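Long-range contacts in IroE-like serine hydrolase (Shewanella oneidensis, PDB 3GFF), which probably hydrolyses ester bonds, as a putative serine esterase of the alpha/beta-hydrolase clan related to IroE: residues E41-V46 with Q132-G137; G137-V142 with R159-A164; L149-A154 with Y165-T170; Q194-M199 with S288-H293. All blocks are in the same frame, centred on the assembly; numbering follows the deposited sequence.

Contact 1 (E41-V46 with Q132-G137); sequences EAYPVV and QLRTNG
Tyr43 and Thr135 form a parallel beta bridge, and Arg134 clasps the chain just ahead of it. Two backbone bonds make the bridge: Tyr43 N donates to Arg134 O at 3.0 Å, nearly straight at 166°, and Asn136 N returns a bond to Tyr43 O at 2.8 Å. The guanidinium then grips the carbonyl of Glu41 side-on, NE at 2.8 Å and NH2 at 3.0 Å from the same Glu41 O. That oxygen lies near the guanidinium plane, while NH2 approaches on a lone pair and NE comes from above the carbonyl plane. A bend at chi3 (-45°) brings NE round to it, a reach that suits the long, multiply donating arginine; its NH2 also serves Tyr36 O. Packing is tightest on the inner side, where the branched methyls Val45 CG2 and Thr135 CG2 press together at 3.5 Å, close for two carbons. Ile77 and Val79 of strand 77-81 lie against this pair. Across the bridge the contact is looser and wetter. Ala42, with only a methyl to place, sets CB 3.8 Å from Asn136 CB. A water donates to Ala42 O, and the same water receives a weak bond from Asn136 ND2. The Asn136 amide folds over Pro44, ND2 coming 3.3 Å from the ring carbon CD, while its OD1 accepts from Ile138 N. Asn136 thus ties off the corner before strand 138-144. The arrangement is a short parallel bridge where the helix 114-132 connection enters the central sheet of an alpha/beta-hydrolase fold, beside strand 43-48.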
loop_
_atom_site.group_PDB
_atom_site.type_symbol
_atom_site.label_atom_id
_atom_site.label_comp_id
_atom_site.label_asym_id
_atom_site.label_seq_id
_atom_site.Cartn_x
_atom_site.Cartn_y
_atom_site.Cartn_z
ATOM N N GLU A 41 -16.108 9.728 -20.564
ATOM C CA GLU A 41 -16.458 8.919 -19.392
ATOM C C GLU A 41 -16.513 9.760 -18.104
ATOM O O GLU A 41 -15.699 10.662 -17.906
ATOM C CB GLU A 41 -15.496 7.720 -19.271
ATOM C CG GLU A 41 -15.724 6.847 -18.086
ATOM C CD GLU A 41 -14.866 5.583 -18.064
ATOM O OE1 GLU A 41 -14.108 5.311 -19.002
ATOM O OE2 GLU A 41 -14.951 4.844 -17.068
ATOM N N ALA A 42 -17.485 9.447 -17.242
ATOM C CA ALA A 42 -17.684 10.125 -15.969
ATOM C C ALA A 42 -17.214 9.124 -14.934
ATOM O O ALA A 42 -17.502 7.953 -15.066
ATOM C CB ALA A 42 -19.164 10.496 -15.761
ATOM N N TYR A 43 -16.517 9.603 -13.905
ATOM C CA TYR A 43 -15.912 8.772 -12.854
ATOM C C TYR A 43 -16.476 9.035 -11.448
ATOM O O TYR A 43 -17.036 10.093 -11.179
ATOM C CB TYR A 43 -14.412 9.067 -12.826
ATOM C CG TYR A 43 -13.750 8.756 -14.149
ATOM C CD1 TYR A 43 -13.312 7.463 -14.441
ATOM C CD2 TYR A 43 -13.622 9.730 -15.126
ATOM C CE1 TYR A 43 -12.736 7.163 -15.669
ATOM C CE2 TYR A 43 -13.033 9.451 -16.364
ATOM C CZ TYR A 43 -12.606 8.166 -16.632
ATOM O OH TYR A 43 -12.046 7.866 -17.849
ATOM N N PRO A 44 -16.331 8.053 -10.541
ATOM C CA PRO A 44 -16.662 8.333 -9.152
ATOM C C PRO A 44 -15.635 9.268 -8.554
ATOM O O PRO A 44 -14.549 9.452 -9.109
ATOM C CB PRO A 44 -16.555 6.973 -8.460
ATOM C CG PRO A 44 -16.045 6.018 -9.480
ATOM C CD PRO A 44 -15.853 6.673 -10.760
ATOM N N VAL A 45 -15.947 9.834 -7.399
ATOM C CA VAL A 45 -15.026 10.748 -6.750
ATOM C C VAL A 45 -14.741 10.222 -5.361
ATOM O O VAL A 45 -15.665 9.984 -4.575
ATOM C CB VAL A 45 -15.579 12.186 -6.663
ATOM C CG1 VAL A 45 -14.477 13.172 -6.067
ATOM C CG2 VAL A 45 -16.076 12.670 -8.034
ATOM N N VAL A 46 -13.455 10.038 -5.066
ATOM C CA VAL A 46 -13.028 9.572 -3.742
ATOM C C VAL A 46 -12.434 10.782 -3.042
ATOM O O VAL A 46 -11.389 11.325 -3.425
ATOM C CB VAL A 46 -12.058 8.337 -3.798
ATOM C CG1 VAL A 46 -11.602 7.956 -2.414
ATOM C CG2 VAL A 46 -12.770 7.087 -4.420
ATOM N N GLN A 132 -16.418 21.304 -12.786
ATOM C CA GLN A 132 -15.142 21.260 -13.493
ATOM C C GLN A 132 -14.819 19.873 -14.085
ATOM O O GLN A 132 -14.208 19.772 -15.163
ATOM C CB GLN A 132 -13.997 21.671 -12.551
ATOM C CG GLN A 132 -14.096 23.131 -12.116
ATOM C CD GLN A 132 -13.118 23.538 -11.011
ATOM O OE1 GLN A 132 -12.391 22.707 -10.431
ATOM N NE2 GLN A 132 -13.079 24.865 -10.732
ATOM N N LEU A 133 -15.217 18.815 -13.387
ATOM C CA LEU A 133 -14.920 17.472 -13.865
ATOM C C LEU A 133 -16.169 16.617 -14.157
ATOM O O LEU A 133 -17.276 16.892 -13.680
ATOM C CB LEU A 133 -14.042 16.758 -12.841
ATOM C CG LEU A 133 -12.772 17.457 -12.311
ATOM C CD1 LEU A 133 -12.271 16.684 -11.077
ATOM C CD2 LEU A 133 -11.660 17.599 -13.334
ATOM N N ARG A 134 -15.955 15.552 -14.931
ATOM C CA ARG A 134 -17.011 14.610 -15.276
ATOM C C ARG A 134 -17.121 13.541 -14.195
ATOM O O ARG A 134 -16.343 12.562 -14.169
ATOM C CB ARG A 134 -16.739 13.983 -16.639
ATOM C CG ARG A 134 -16.699 15.019 -17.792
ATOM C CD ARG A 134 -16.595 14.297 -19.169
ATOM N NE ARG A 134 -15.599 13.232 -19.113
ATOM C CZ ARG A 134 -14.297 13.367 -19.345
ATOM N NH1 ARG A 134 -13.782 14.508 -19.748
ATOM N NH2 ARG A 134 -13.501 12.318 -19.215
ATOM N N THR A 135 -18.072 13.768 -13.287
ATOM C CA THR A 135 -18.323 12.892 -12.157
ATOM C C THR A 135 -19.599 12.096 -12.415
ATOM O O THR A 135 -20.536 12.599 -13.029
ATOM C CB THR A 135 -18.445 13.696 -10.867
ATOM O OG1 THR A 135 -19.636 14.505 -10.906
ATOM C CG2 THR A 135 -17.196 14.583 -10.708
ATOM N N ASN A 136 -19.655 10.878 -11.896
ATOM C CA ASN A 136 -20.767 9.955 -12.202
ATOM C C ASN A 136 -21.834 9.704 -11.135
ATOM O O ASN A 136 -22.664 8.803 -11.307
ATOM C CB ASN A 136 -20.211 8.608 -12.681
ATOM C CG ASN A 136 -19.641 7.752 -11.559
ATOM O OD1 ASN A 136 -19.834 8.041 -10.378
ATOM N ND2 ASN A 136 -18.990 6.639 -11.934
ATOM N N GLY A 137 -21.806 10.469 -10.050
ATOM C CA GLY A 137 -22.827 10.335 -9.004
ATOM C C GLY A 137 -22.448 9.443 -7.850
ATOM O O GLY A 137 -23.141 9.402 -6.855
HETATM O O HOH W 1 -19.977 6.405 -15.208
#

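Contact 2 (G137-V142 with R159-A164); sequences GINVLV and RPLFSA
Asn139 to Leu141 run beside Phe162 to Ala164 through a parallel bridge between Val140 and Ala164, with Ser163 N bonded to Asn139 O and Leu141 N to Ala164 O, both at 3.0 Å, although the directions of the touching parts, residues 138-141 and 161-164, differ by 76°. Asn139 adds a side-chain bond: ND2 donates to Leu161 O at 2.8 Å, with that oxygen near the amide plane. An asparagine fits here because its short amide can satisfy a loop carbonyl that has no strand partner in this pairing. Leu161 CD1 packs against the same ND2, the two side chains crossing at about a right angle. Phe162 is clamped on both faces, by its neighbour Leu161 CD2 on one and by Leu141 CB on the other, a CH-pi contact 3.8 Å from the ring centroid. Leu141 CG lies anti to the backbone N (chi1 -178°), and its two methyls beyond reach the CE2 and CZ end of the ring. A water accepts from Asn139 N, bonds Ser163 OG at 2.8 Å and lies within bonding reach of Gly137 O. Small Ala164 meets Val140 CG2 under Leu262 of helix 250-263. This is the return into strand 164-168 of a beta-alpha-beta crossover, as in the alpha/beta-hydrolase core.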
loop_
_atom_site.group_PDB
_atom_site.type_symbol
_atom_site.label_atom_id
_atom_site.label_comp_id
_atom_site.label_asym_id
_atom_site.label_seq_id
_atom_site.Cartn_x
_atom_site.Cartn_y
_atom_site.Cartn_z
ATOM N N GLY A 137 -21.806 10.469 -10.050
ATOM C CA GLY A 137 -22.827 10.335 -9.004
ATOM C C GLY A 137 -22.448 9.443 -7.850
ATOM O O GLY A 137 -23.141 9.402 -6.855
ATOM N N ILE A 138 -21.344 8.721 -7.980
ATOM C CA ILE A 138 -20.842 7.879 -6.903
ATOM C C ILE A 138 -19.731 8.625 -6.155
ATOM O O ILE A 138 -18.654 8.885 -6.718
ATOM C CB ILE A 138 -20.348 6.509 -7.457
ATOM C CG1 ILE A 138 -21.490 5.799 -8.206
ATOM C CG2 ILE A 138 -19.844 5.624 -6.339
ATOM C CD1 ILE A 138 -22.747 5.599 -7.368
ATOM N N ASN A 139 -20.017 9.002 -4.909
ATOM C CA ASN A 139 -19.057 9.736 -4.089
ATOM C C ASN A 139 -18.720 8.949 -2.831
ATOM O O ASN A 139 -19.635 8.507 -2.114
ATOM C CB ASN A 139 -19.630 11.094 -3.681
ATOM C CG ASN A 139 -20.020 11.925 -4.856
ATOM O OD1 ASN A 139 -19.180 12.290 -5.676
ATOM N ND2 ASN A 139 -21.311 12.221 -4.965
ATOM N N VAL A 140 -17.419 8.844 -2.553
ATOM C CA VAL A 140 -16.878 8.086 -1.427
ATOM C C VAL A 140 -16.096 9.025 -0.509
ATOM O O VAL A 140 -15.369 9.855 -0.989
ATOM C CB VAL A 140 -15.935 6.929 -1.942
ATOM C CG1 VAL A 140 -15.263 6.152 -0.776
ATOM C CG2 VAL A 140 -16.712 5.977 -2.863
ATOM N N LEU A 141 -16.277 8.900 0.806
ATOM C CA LEU A 141 -15.531 9.700 1.787
ATOM C C LEU A 141 -14.637 8.745 2.556
ATOM O O LEU A 141 -15.126 7.704 3.074
ATOM C CB LEU A 141 -16.458 10.485 2.743
ATOM C CG LEU A 141 -15.811 11.408 3.814
ATOM C CD1 LEU A 141 -14.956 12.507 3.188
ATOM C CD2 LEU A 141 -16.899 12.028 4.696
ATOM N N VAL A 142 -13.338 9.089 2.616
ATOM C CA VAL A 142 -12.319 8.328 3.354
ATOM C C VAL A 142 -11.778 9.204 4.519
ATOM O O VAL A 142 -11.159 10.251 4.303
ATOM C CB VAL A 142 -11.146 7.839 2.434
ATOM C CG1 VAL A 142 -10.104 7.033 3.223
ATOM C CG2 VAL A 142 -11.669 7.039 1.231
ATOM N N ARG A 159 -26.232 12.857 5.152
ATOM C CA ARG A 159 -25.773 13.750 4.083
ATOM C C ARG A 159 -25.955 13.015 2.772
ATOM O O ARG A 159 -25.460 11.897 2.633
ATOM C CB ARG A 159 -24.300 14.170 4.252
ATOM C CG ARG A 159 -23.994 14.833 5.576
ATOM C CD ARG A 159 -25.042 15.898 5.932
ATOM N NE ARG A 159 -24.571 16.775 6.998
ATOM C CZ ARG A 159 -23.959 17.953 6.810
ATOM N NH1 ARG A 159 -23.717 18.424 5.597
ATOM N NH2 ARG A 159 -23.600 18.682 7.859
ATOM N N PRO A 160 -26.697 13.624 1.825
ATOM C CA PRO A 160 -27.015 12.976 0.542
ATOM C C PRO A 160 -25.902 12.809 -0.501
ATOM O O PRO A 160 -26.033 11.968 -1.375
ATOM C CB PRO A 160 -28.194 13.824 0.017
ATOM C CG PRO A 160 -28.021 15.141 0.630
ATOM C CD PRO A 160 -27.375 14.933 1.965
ATOM N N LEU A 161 -24.825 13.584 -0.390
ATOM C CA LEU A 161 -23.714 13.562 -1.327
ATOM C C LEU A 161 -22.982 12.206 -1.427
ATOM O O LEU A 161 -22.627 11.767 -2.537
ATOM C CB LEU A 161 -22.663 14.601 -0.903
ATOM C CG LEU A 161 -21.379 14.718 -1.733
ATOM C CD1 LEU A 161 -21.712 15.163 -3.186
ATOM C CD2 LEU A 161 -20.338 15.672 -1.122
ATOM N N PHE A 162 -22.730 11.584 -0.268
ATOM C CA PHE A 162 -21.901 10.383 -0.213
ATOM C C PHE A 162 -22.721 9.091 -0.115
ATOM O O PHE A 162 -23.663 9.041 0.639
ATOM C CB PHE A 162 -20.954 10.407 1.010
ATOM C CG PHE A 162 -20.030 11.581 1.076
ATOM C CD1 PHE A 162 -18.950 11.678 0.230
ATOM C CD2 PHE A 162 -20.207 12.575 2.032
ATOM C CE1 PHE A 162 -18.059 12.767 0.310
ATOM C CE2 PHE A 162 -19.320 13.670 2.113
ATOM C CZ PHE A 162 -18.255 13.752 1.248
ATOM N N SER A 163 -22.340 8.056 -0.869
ATOM C CA SER A 163 -22.998 6.728 -0.772
ATOM C C SER A 163 -22.165 5.724 0.025
ATOM O O SER A 163 -22.689 4.706 0.501
ATOM C CB SER A 163 -23.298 6.144 -2.155
ATOM O OG SER A 163 -22.141 6.172 -2.976
ATOM N N ALA A 164 -20.886 6.014 0.173
ATOM C CA ALA A 164 -19.944 5.080 0.813
ATOM C C ALA A 164 -18.967 5.814 1.669
ATOM O O ALA A 164 -18.454 6.890 1.287
ATOM C CB ALA A 164 -19.140 4.252 -0.268
HETATM O O HOH W 2 -22.708 8.703 -4.067
#

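Contact 3 (L149-A154 with Y165-T170); sequences LVAMEA and YLALDT
Tyr165 and Ala154 make the closest approach between helix 149-154 and strand 165-168, and the contact is entirely one of van der Waals packing. Among the aromatic contacts, the methyl Ala154 CB sits against the outer end of the tyrosine, 3.3 Å from CE1 and 3.2 Å from OH, a close fit for which alanine's single methyl is well suited. One turn earlier Ala151 O lies over one face of the same ring, 3.7 Å above its plane and displaced toward the rim, while Ala151 CB touches CD1 at 4.0 Å. The Tyr165 side chain points toward the helix, CG anti to the carbonyl carbon (chi1 -58°), and Leu141 of strand 138-144 packs on it from the neighbouring strand. These elements belong to the beta-alpha-beta unit of strand 138-144, helix 146-156 and strand 164-168, whose strand-to-helix turn carries a GxSxG sequence around Ser145, consistent with the nucleophile elbow of serine esterases. Helix and strand run at 141° to each other, their axes 7.8 Å apart at closest, a spacing that alanines on both sides permit. The aliphatic contacts lie further on, at Ala167 and in the loop after the strand. Met152, present as selenomethionine, starts away from the sheet, but the bend at chi2 (-48°) turns SE back toward the strand, and CE beyond it lies 3.9 Å from Ala167 CB and close to Thr170 OG1. Thr170 CG2 packs against Leu149, touching CD2 at 3.9 Å. Just before it Asp169 OD2 bonds both His247 ND1 and His216 NE2, the former consistent with a Ser-His-Asp triad.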
loop_
_atom_site.group_PDB
_atom_site.type_symbol
_atom_site.label_atom_id
_atom_site.label_comp_id
_atom_site.label_asym_id
_atom_site.label_seq_id
_atom_site.Cartn_x
_atom_site.Cartn_y
_atom_site.Cartn_z
ATOM N N LEU A 149 -14.376 10.483 12.198
ATOM C CA LEU A 149 -15.526 11.064 12.881
ATOM C C LEU A 149 -16.359 11.866 11.907
ATOM O O LEU A 149 -17.553 11.982 12.119
ATOM C CB LEU A 149 -15.111 11.980 14.042
ATOM C CG LEU A 149 -14.514 11.318 15.268
ATOM C CD1 LEU A 149 -13.873 12.353 16.174
ATOM C CD2 LEU A 149 -15.618 10.524 15.989
ATOM N N VAL A 150 -15.720 12.430 10.874
ATOM C CA VAL A 150 -16.420 13.174 9.817
ATOM C C VAL A 150 -17.295 12.189 9.022
ATOM O O VAL A 150 -18.466 12.474 8.724
ATOM C CB VAL A 150 -15.455 13.882 8.877
ATOM C CG1 VAL A 150 -16.228 14.525 7.716
ATOM C CG2 VAL A 150 -14.597 14.903 9.622
ATOM N N ALA A 151 -16.709 11.041 8.666
ATOM C CA ALA A 151 -17.442 9.940 8.008
ATOM C C ALA A 151 -18.640 9.555 8.857
ATOM O O ALA A 151 -19.750 9.512 8.354
ATOM C CB ALA A 151 -16.541 8.729 7.771
HETATM N N MSE A 152 -18.433 9.338 10.160
HETATM C CA MSE A 152 -19.539 8.926 11.053
HETATM C C MSE A 152 -20.656 9.946 11.090
HETATM O O MSE A 152 -21.821 9.577 11.056
HETATM C CB MSE A 152 -19.044 8.676 12.489
HETATM C CG MSE A 152 -18.102 7.465 12.662
HETATM SE SE MSE A 152 -18.764 5.827 11.785
HETATM C CE MSE A 152 -17.535 4.536 12.403
ATOM N N GLU A 153 -20.293 11.228 11.188
ATOM C CA GLU A 153 -21.266 12.322 11.255
ATOM C C GLU A 153 -22.034 12.503 9.915
ATOM O O GLU A 153 -23.235 12.732 9.890
ATOM C CB GLU A 153 -20.549 13.591 11.708
ATOM C CG GLU A 153 -21.444 14.763 12.036
ATOM C CD GLU A 153 -22.372 14.513 13.218
ATOM O OE1 GLU A 153 -22.323 13.420 13.854
ATOM O OE2 GLU A 153 -23.158 15.409 13.493
ATOM N N ALA A 154 -21.340 12.342 8.800
ATOM C CA ALA A 154 -21.958 12.390 7.480
ATOM C C ALA A 154 -23.037 11.302 7.438
ATOM O O ALA A 154 -24.178 11.582 7.079
ATOM C CB ALA A 154 -20.896 12.180 6.371
ATOM N N TYR A 165 -18.634 5.184 2.783
ATOM C CA TYR A 165 -17.690 5.734 3.738
ATOM C C TYR A 165 -16.658 4.693 4.173
ATOM O O TYR A 165 -16.971 3.515 4.406
ATOM C CB TYR A 165 -18.433 6.210 4.993
ATOM C CG TYR A 165 -19.505 7.264 4.760
ATOM C CD1 TYR A 165 -19.168 8.599 4.733
ATOM C CD2 TYR A 165 -20.838 6.928 4.599
ATOM C CE1 TYR A 165 -20.116 9.573 4.519
ATOM C CE2 TYR A 165 -21.816 7.920 4.418
ATOM C CZ TYR A 165 -21.426 9.241 4.378
ATOM O OH TYR A 165 -22.293 10.289 4.192
ATOM N N LEU A 166 -15.436 5.176 4.303
ATOM C CA LEU A 166 -14.319 4.431 4.806
ATOM C C LEU A 166 -13.919 5.142 6.069
ATOM O O LEU A 166 -13.461 6.293 6.002
ATOM C CB LEU A 166 -13.141 4.354 3.819
ATOM C CG LEU A 166 -13.177 3.109 2.921
ATOM C CD1 LEU A 166 -14.292 3.202 1.907
ATOM C CD2 LEU A 166 -11.807 2.860 2.257
ATOM N N ALA A 167 -14.111 4.468 7.210
ATOM C CA ALA A 167 -13.763 5.020 8.540
ATOM C C ALA A 167 -12.576 4.211 9.076
ATOM O O ALA A 167 -12.729 3.082 9.477
ATOM C CB ALA A 167 -14.956 4.954 9.473
ATOM N N LEU A 168 -11.391 4.799 9.013
ATOM C CA LEU A 168 -10.132 4.121 9.336
ATOM C C LEU A 168 -9.621 4.506 10.741
ATOM O O LEU A 168 -9.067 5.572 10.969
ATOM C CB LEU A 168 -9.092 4.425 8.248
ATOM C CG LEU A 168 -9.586 4.237 6.786
ATOM C CD1 LEU A 168 -8.512 4.634 5.721
ATOM C CD2 LEU A 168 -10.114 2.810 6.601
ATOM N N ASP A 169 -9.848 3.593 11.657
ATOM C CA ASP A 169 -9.498 3.706 13.072
ATOM C C ASP A 169 -10.062 4.970 13.659
ATOM O O ASP A 169 -9.364 5.778 14.232
ATOM C CB ASP A 169 -8.007 3.604 13.286
ATOM C CG ASP A 169 -7.669 2.854 14.549
ATOM O OD1 ASP A 169 -8.400 1.888 14.857
ATOM O OD2 ASP A 169 -6.678 3.209 15.207
ATOM N N THR A 170 -11.362 5.110 13.502
ATOM C CA THR A 170 -12.115 6.302 13.958
ATOM C C THR A 170 -11.840 6.632 15.429
ATOM O O THR A 170 -11.843 5.729 16.277
ATOM C CB THR A 170 -13.612 6.043 13.797
ATOM O OG1 THR A 170 -13.861 5.677 12.432
ATOM C CG2 THR A 170 -14.472 7.292 14.185
#

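Contact 4 (Q194-M199 with S288-H293); sequences QKQLFM and SERFGH
Gln196 and Phe291 meet amide to ring: Gln196 OE1 stands 3.3 Å above the plane of the phenyl ring, over its centre, with the two planes 79° apart. The extended glutamine chain carries the amide out from the strand to reach the helix. Its other branch, Gln196 NE2, turns to Arg290, touching the aliphatic carbon Arg290 CD at 3.4 Å, where the two side chains cross at a slant. A water then accepts from both Gln196 NE2, at 2.6 Å, and Arg290 NH1, so the amide nitrogen and the arginine share one oxygen. Gln194 makes the direct bond of the contact, NE2 to Glu289 O at 2.9 Å, with a bent angle of 135° at the hydrogen. A bend at chi2 (-48°) turns CD toward the helix; nearer the backbone, Gln194 CB rests 3.6 Å from Gly292 CA. Gly292 is the first residue to leave helix 277-291, with positive phi, and a beta carbon there would collide with Gln194; glycine suits both demands. The contact thus joins the C-terminal end of that helix to the start of strand 195-201, an inner strand of the alpha/beta sheet. Waters bridge the strand-side carbonyls to those at the helix end: one lies within bonding reach of Gln194 O and Phe291 O, another donates to Lys195 O and Arg290 O. Beyond this shell, Asp265 holds the guanidinium of Arg290 in a salt bridge, and Leu262 of helix 250-263 packs on both Gln196 and Phe291. Lys195 turns away from the helix, its NZ bonded to Phe162 O.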
loop_
_atom_site.group_PDB
_atom_site.type_symbol
_atom_site.label_atom_id
_atom_site.label_comp_id
_atom_site.label_asym_id
_atom_site.label_seq_id
_atom_site.Cartn_x
_atom_site.Cartn_y
_atom_site.Cartn_z
ATOM N N GLN A 194 -29.613 3.238 1.387
ATOM C CA GLN A 194 -28.636 2.472 0.588
ATOM C C GLN A 194 -27.238 3.034 0.761
ATOM O O GLN A 194 -26.611 3.576 -0.172
ATOM C CB GLN A 194 -29.036 2.420 -0.893
ATOM C CG GLN A 194 -30.361 1.757 -1.180
ATOM C CD GLN A 194 -30.533 0.406 -0.484
ATOM O OE1 GLN A 194 -31.370 0.277 0.416
ATOM N NE2 GLN A 194 -29.759 -0.589 -0.888
ATOM N N LYS A 195 -26.772 2.919 1.997
ATOM C CA LYS A 195 -25.473 3.400 2.371
ATOM C C LYS A 195 -24.526 2.234 2.563
ATOM O O LYS A 195 -24.949 1.072 2.620
ATOM C CB LYS A 195 -25.586 4.237 3.640
ATOM C CG LYS A 195 -26.572 5.408 3.522
ATOM C CD LYS A 195 -26.051 6.474 2.579
ATOM C CE LYS A 195 -26.989 7.632 2.452
ATOM N NZ LYS A 195 -26.382 8.725 1.664
ATOM N N GLN A 196 -23.242 2.571 2.577
ATOM C CA GLN A 196 -22.125 1.641 2.801
ATOM C C GLN A 196 -21.108 2.236 3.766
ATOM O O GLN A 196 -20.782 3.401 3.682
ATOM C CB GLN A 196 -21.454 1.229 1.484
ATOM C CG GLN A 196 -22.305 0.177 0.688
ATOM C CD GLN A 196 -21.730 -0.137 -0.695
ATOM O OE1 GLN A 196 -22.031 0.541 -1.659
ATOM N NE2 GLN A 196 -20.965 -1.199 -0.799
ATOM N N LEU A 197 -20.649 1.407 4.697
ATOM C CA LEU A 197 -19.668 1.770 5.699
ATOM C C LEU A 197 -18.659 0.623 5.827
ATOM O O LEU A 197 -19.038 -0.550 5.919
ATOM C CB LEU A 197 -20.317 2.006 7.074
ATOM C CG LEU A 197 -19.310 2.209 8.230
ATOM C CD1 LEU A 197 -18.521 3.532 8.110
ATOM C CD2 LEU A 197 -20.028 2.133 9.554
ATOM N N PHE A 198 -17.384 0.973 5.789
ATOM C CA PHE A 198 -16.288 0.025 6.053
ATOM C C PHE A 198 -15.534 0.600 7.211
ATOM O O PHE A 198 -15.180 1.791 7.190
ATOM C CB PHE A 198 -15.358 -0.132 4.837
ATOM C CG PHE A 198 -14.074 -0.896 5.133
ATOM C CD1 PHE A 198 -14.036 -2.278 5.052
ATOM C CD2 PHE A 198 -12.913 -0.212 5.462
ATOM C CE1 PHE A 198 -12.875 -2.982 5.309
ATOM C CE2 PHE A 198 -11.748 -0.895 5.714
ATOM C CZ PHE A 198 -11.731 -2.296 5.648
HETATM N N MSE A 199 -15.296 -0.201 8.244
HETATM C CA MSE A 199 -14.445 0.222 9.367
HETATM C C MSE A 199 -13.139 -0.574 9.419
HETATM O O MSE A 199 -13.149 -1.818 9.365
HETATM C CB MSE A 199 -15.162 0.040 10.718
HETATM C CG MSE A 199 -16.309 0.977 10.944
HETATM SE SE MSE A 199 -17.273 0.580 12.560
HETATM C CE MSE A 199 -15.808 0.799 13.861
ATOM N N SER A 288 -26.179 -1.030 -8.628
ATOM C CA SER A 288 -27.023 0.157 -8.601
ATOM C C SER A 288 -27.958 0.202 -7.377
ATOM O O SER A 288 -28.142 1.260 -6.762
ATOM C CB SER A 288 -27.829 0.273 -9.887
ATOM O OG SER A 288 -26.939 0.551 -10.962
ATOM N N GLU A 289 -28.550 -0.947 -7.049
ATOM C CA GLU A 289 -29.459 -1.011 -5.940
ATOM C C GLU A 289 -28.675 -0.841 -4.622
ATOM O O GLU A 289 -29.186 -0.223 -3.678
ATOM C CB GLU A 289 -30.296 -2.303 -6.026
ATOM C CG GLU A 289 -31.148 -2.327 -7.333
ATOM C CD GLU A 289 -32.189 -3.465 -7.455
ATOM O OE1 GLU A 289 -31.934 -4.597 -6.945
ATOM O OE2 GLU A 289 -33.254 -3.219 -8.113
ATOM N N ARG A 290 -27.429 -1.333 -4.590
ATOM C CA ARG A 290 -26.566 -1.265 -3.397
ATOM C C ARG A 290 -26.112 0.185 -3.133
ATOM O O ARG A 290 -26.176 0.677 -1.995
ATOM C CB ARG A 290 -25.342 -2.189 -3.568
ATOM C CG ARG A 290 -24.422 -2.343 -2.329
ATOM C CD ARG A 290 -23.143 -3.095 -2.630
ATOM N NE ARG A 290 -23.411 -4.453 -3.080
ATOM C CZ ARG A 290 -22.519 -5.300 -3.627
ATOM N NH1 ARG A 290 -21.238 -4.967 -3.795
ATOM N NH2 ARG A 290 -22.920 -6.506 -4.000
ATOM N N PHE A 291 -25.684 0.878 -4.187
ATOM C CA PHE A 291 -25.265 2.283 -4.064
ATOM C C PHE A 291 -26.449 3.276 -4.038
ATOM O O PHE A 291 -26.256 4.465 -3.816
ATOM C CB PHE A 291 -24.261 2.658 -5.177
ATOM C CG PHE A 291 -22.855 2.097 -4.966
ATOM C CD1 PHE A 291 -22.553 0.793 -5.302
ATOM C CD2 PHE A 291 -21.827 2.913 -4.479
ATOM C CE1 PHE A 291 -21.276 0.288 -5.132
ATOM C CE2 PHE A 291 -20.549 2.415 -4.277
ATOM C CZ PHE A 291 -20.260 1.106 -4.626
ATOM N N GLY A 292 -27.672 2.798 -4.228
ATOM C CA GLY A 292 -28.834 3.703 -4.264
ATOM C C GLY A 292 -28.753 4.717 -5.406
ATOM O O GLY A 292 -29.464 5.702 -5.406
ATOM N N HIS A 293 -27.889 4.455 -6.385
ATOM C CA HIS A 293 -27.709 5.312 -7.557
ATOM C C HIS A 293 -27.258 4.442 -8.723
ATOM O O HIS A 293 -26.633 3.416 -8.505
ATOM C CB HIS A 293 -26.631 6.373 -7.308
ATOM C CG HIS A 293 -26.967 7.361 -6.232
ATOM N ND1 HIS A 293 -28.021 8.251 -6.332
ATOM C CD2 HIS A 293 -26.348 7.640 -5.057
ATOM C CE1 HIS A 293 -28.043 9.018 -5.252
ATOM N NE2 HIS A 293 -27.036 8.672 -4.469
HETATM O O HOH W 3 -27.429 5.888 -1.709
HETATM O O HOH W 4 -26.257 -0.347 0.804
HETATM O O HOH W 5 -19.754 -2.309 -2.800
#

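Contacts 2 and 3 are the buried pair: both build on the crossover from strand 138-144 through helix 146-156 to strand 164-168, and Leu141 O to Leu166 N joins them. Their chemistry differs: contact 2 combines backbone bonds, one buried amide, a CH-pi contact and a water, whereas contact 3 is van der Waals packing without hydrogen bonds between its segments. Contacts 1 and 4 are only partly buried and lean more on polar side chains and water, an arginine clasp in one and glutamine amides in the other. All four reach the same sheet. Contact 1 meets contact 2 through Val45 and shares Gly137 with it, while contact 4 joins contact 2 through Ser163 O and Gln196 N.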